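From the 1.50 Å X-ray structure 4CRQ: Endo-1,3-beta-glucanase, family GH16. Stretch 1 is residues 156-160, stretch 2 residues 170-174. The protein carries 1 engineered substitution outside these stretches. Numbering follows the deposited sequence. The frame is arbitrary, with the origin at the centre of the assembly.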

# COMPACT_ATOMS: atom_id res chain seq x y z
N TYR A 156 12.67 0.85 11.14
CA TYR A 156 12.62 0.89 9.67
C TYR A 156 12.93 -0.50 9.08
O TYR A 156 13.79 -1.23 9.59
CB TYR A 156 13.59 1.89 9.06
CG TYR A 156 13.11 3.30 9.26
CD1 TYR A 156 12.16 3.88 8.39
CD2 TYR A 156 13.60 4.08 10.33
CE1 TYR A 156 11.71 5.19 8.57
CE2 TYR A 156 13.17 5.38 10.53
CZ TYR A 156 12.24 5.95 9.66
OH TYR A 156 11.86 7.27 9.91
N HIS A 157 12.20 -0.84 8.01
CA HIS A 157 12.48 -2.00 7.17
C HIS A 157 12.31 -1.61 5.73
O HIS A 157 11.62 -0.62 5.43
CB HIS A 157 11.57 -3.17 7.51
CG HIS A 157 11.78 -3.69 8.92
ND1 HIS A 157 12.72 -4.62 9.22
CD2 HIS A 157 11.15 -3.37 10.11
CE1 HIS A 157 12.68 -4.88 10.55
NE2 HIS A 157 11.73 -4.12 11.09
N ILE A 158 12.92 -2.37 4.83
CA ILE A 158 12.75 -2.15 3.39
C ILE A 158 11.69 -3.13 2.88
O ILE A 158 11.85 -4.35 3.03
CB ILE A 158 14.06 -2.39 2.60
CG1 ILE A 158 15.26 -1.64 3.25
CG2 ILE A 158 13.86 -2.05 1.11
CD1 ILE A 158 15.17 -0.11 3.36
N TYR A 159 10.61 -2.59 2.29
CA TYR A 159 9.56 -3.44 1.72
C TYR A 159 9.61 -3.29 0.21
O TYR A 159 9.55 -2.15 -0.27
CB TYR A 159 8.20 -3.01 2.24
CG TYR A 159 8.11 -3.16 3.74
CD1 TYR A 159 7.84 -4.41 4.32
CD2 TYR A 159 8.32 -2.05 4.60
CE1 TYR A 159 7.77 -4.56 5.69
CE2 TYR A 159 8.25 -2.19 6.00
CZ TYR A 159 7.97 -3.46 6.54
OH TYR A 159 7.87 -3.68 7.91
N SER A 160 9.71 -4.40 -0.55
CA SER A 160 9.82 -4.25 -2.00
C SER A 160 9.17 -5.41 -2.73
O SER A 160 8.95 -6.48 -2.16
CB SER A 160 11.31 -4.15 -2.40
OG SER A 160 11.97 -5.38 -2.11
N TRP A 170 8.20 -10.83 -3.67
CA TRP A 170 8.14 -9.91 -2.52
C TRP A 170 9.30 -10.13 -1.60
O TRP A 170 9.78 -11.28 -1.43
CB TRP A 170 6.86 -10.13 -1.70
CG TRP A 170 5.58 -9.68 -2.34
CD1 TRP A 170 4.85 -8.53 -2.07
CD2 TRP A 170 4.82 -10.39 -3.38
NE1 TRP A 170 3.73 -8.46 -2.85
CE2 TRP A 170 3.65 -9.55 -3.67
CE3 TRP A 170 4.99 -11.59 -4.09
CZ2 TRP A 170 2.69 -9.91 -4.62
CZ3 TRP A 170 4.02 -11.95 -5.04
CH2 TRP A 170 2.90 -11.13 -5.30
N PHE A 171 9.74 -9.04 -0.96
CA PHE A 171 10.88 -9.04 -0.04
C PHE A 171 10.65 -8.11 1.13
O PHE A 171 9.96 -7.08 0.98
CB PHE A 171 12.14 -8.53 -0.76
CG PHE A 171 12.46 -9.24 -2.07
CD1 PHE A 171 11.85 -8.82 -3.28
CD2 PHE A 171 13.37 -10.31 -2.12
CE1 PHE A 171 12.14 -9.46 -4.49
CE2 PHE A 171 13.66 -10.95 -3.34
CZ PHE A 171 13.04 -10.53 -4.52
N VAL A 172 11.22 -8.48 2.27
CA VAL A 172 11.33 -7.58 3.42
C VAL A 172 12.81 -7.65 3.71
O VAL A 172 13.34 -8.77 3.89
CB VAL A 172 10.48 -7.94 4.66
CG1 VAL A 172 10.84 -7.02 5.85
CG2 VAL A 172 9.00 -7.83 4.33
N ASP A 173 13.47 -6.48 3.72
CA ASP A 173 14.91 -6.40 3.99
C ASP A 173 15.70 -7.37 3.09
O ASP A 173 16.70 -7.98 3.52
CB ASP A 173 15.17 -6.67 5.49
CG ASP A 173 14.70 -5.54 6.41
OD1 ASP A 173 14.62 -4.35 5.97
OD2 ASP A 173 14.42 -5.84 7.59
N GLY A 174 15.25 -7.54 1.84
CA GLY A 174 15.92 -8.43 0.89
C GLY A 174 15.60 -9.90 1.00
O GLY A 174 16.12 -10.68 0.19
O HOH W 1 13.41 -5.50 0.49

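The most unusual feature of this contact is a single aspartate that grips the neighbouring strand at three points just where its own strand ends. Both carboxylate oxygens of Asp173 are used. OD1 accepts a hydrogen bond from the backbone N of Ile158 at 2.8 Å, with an N-H...O angle of 171°, while OD2 accepts one from ND1 of His157 at 2.7 Å and 175°. The third point is the backbone: Asp173 N donates to Ile158 O at 2.8 Å and 168°. Ile158 thus bonds through its backbone, and the end of its side chain leads away.

The conformation of Asp173 is consistent with this arrangement. Its phi/psi of 51/37° departs from the extended values of Trp170, Phe171 and Val172, so the chain turns away from strand geometry here. Asp173 O lies 6.9 Å from Ile158 N, and a carboxylate oxygen, rather than a backbone carbonyl, meets the Ile158 amide. The CB of Asp173 points sideways, but with chi1 at -71° (m) the end of the side chain comes nearer to the other stretch. The CA-to-CB bond of His157 points toward that stretch, and OD2 lies at the edge of the imidazole, near the ring plane, as a bond to the ND1 hydrogen requires. His157 NE2 is hydrogen-bonded elsewhere in the structure. An aspartate suits this place because its short side chain offers two acceptors, one for each donor.

Beyond this grip, the stretches pair as antiparallel strands, their axes at 177° and 5.0 Å apart at closest approach. Ser160 and Phe171 form the hydrogen-bonded pair, with CA atoms 5.3 Å apart: Ser160 N donates to Phe171 O at 3.1 Å and 170°, and Phe171 N to Ser160 O at 2.9 Å and a more bent 152°. Tyr159 and Val172 form the adjacent non-hydrogen-bonded pair, with CA atoms 4.8 Å apart. Carbonyls also meet alpha carbons in CA-H...O contacts, Val172 CA to Ile158 O at 3.3 Å and Trp170 CA to Ser160 O at 3.5 Å.

Side chains alternate between the faces of the sheet. On one face Tyr159 and Val172 pack together, CD1 of the tyrosine lying 3.6 Å from CG2 of the valine. The aromatic ring approaches the methyl obliquely; both residues are buried, and the branched valine, with chi1 at 172° (t), presents a compact apolar surface to it. On the other face the small Ser160 sits beside Phe171, with Ser160 OG 3.4 Å from Phe171 CB.

Water 1 bridges the two stretches, joining Ile158 and Ser160 to Gly174. It donates to Ile158 O (3.2 Å), accepts from Gly174 N (3.1 Å) and hydrogen-bonds with Ser160 OG at 3.0 Å. The hydroxyl of the buried Ser160, with chi1 at 65° (p), thus has a partner in this water.

Together the stretches bury 365 Å², summed over both sides. Asp173 and Ser160 each have 72 Å² covered, the largest values.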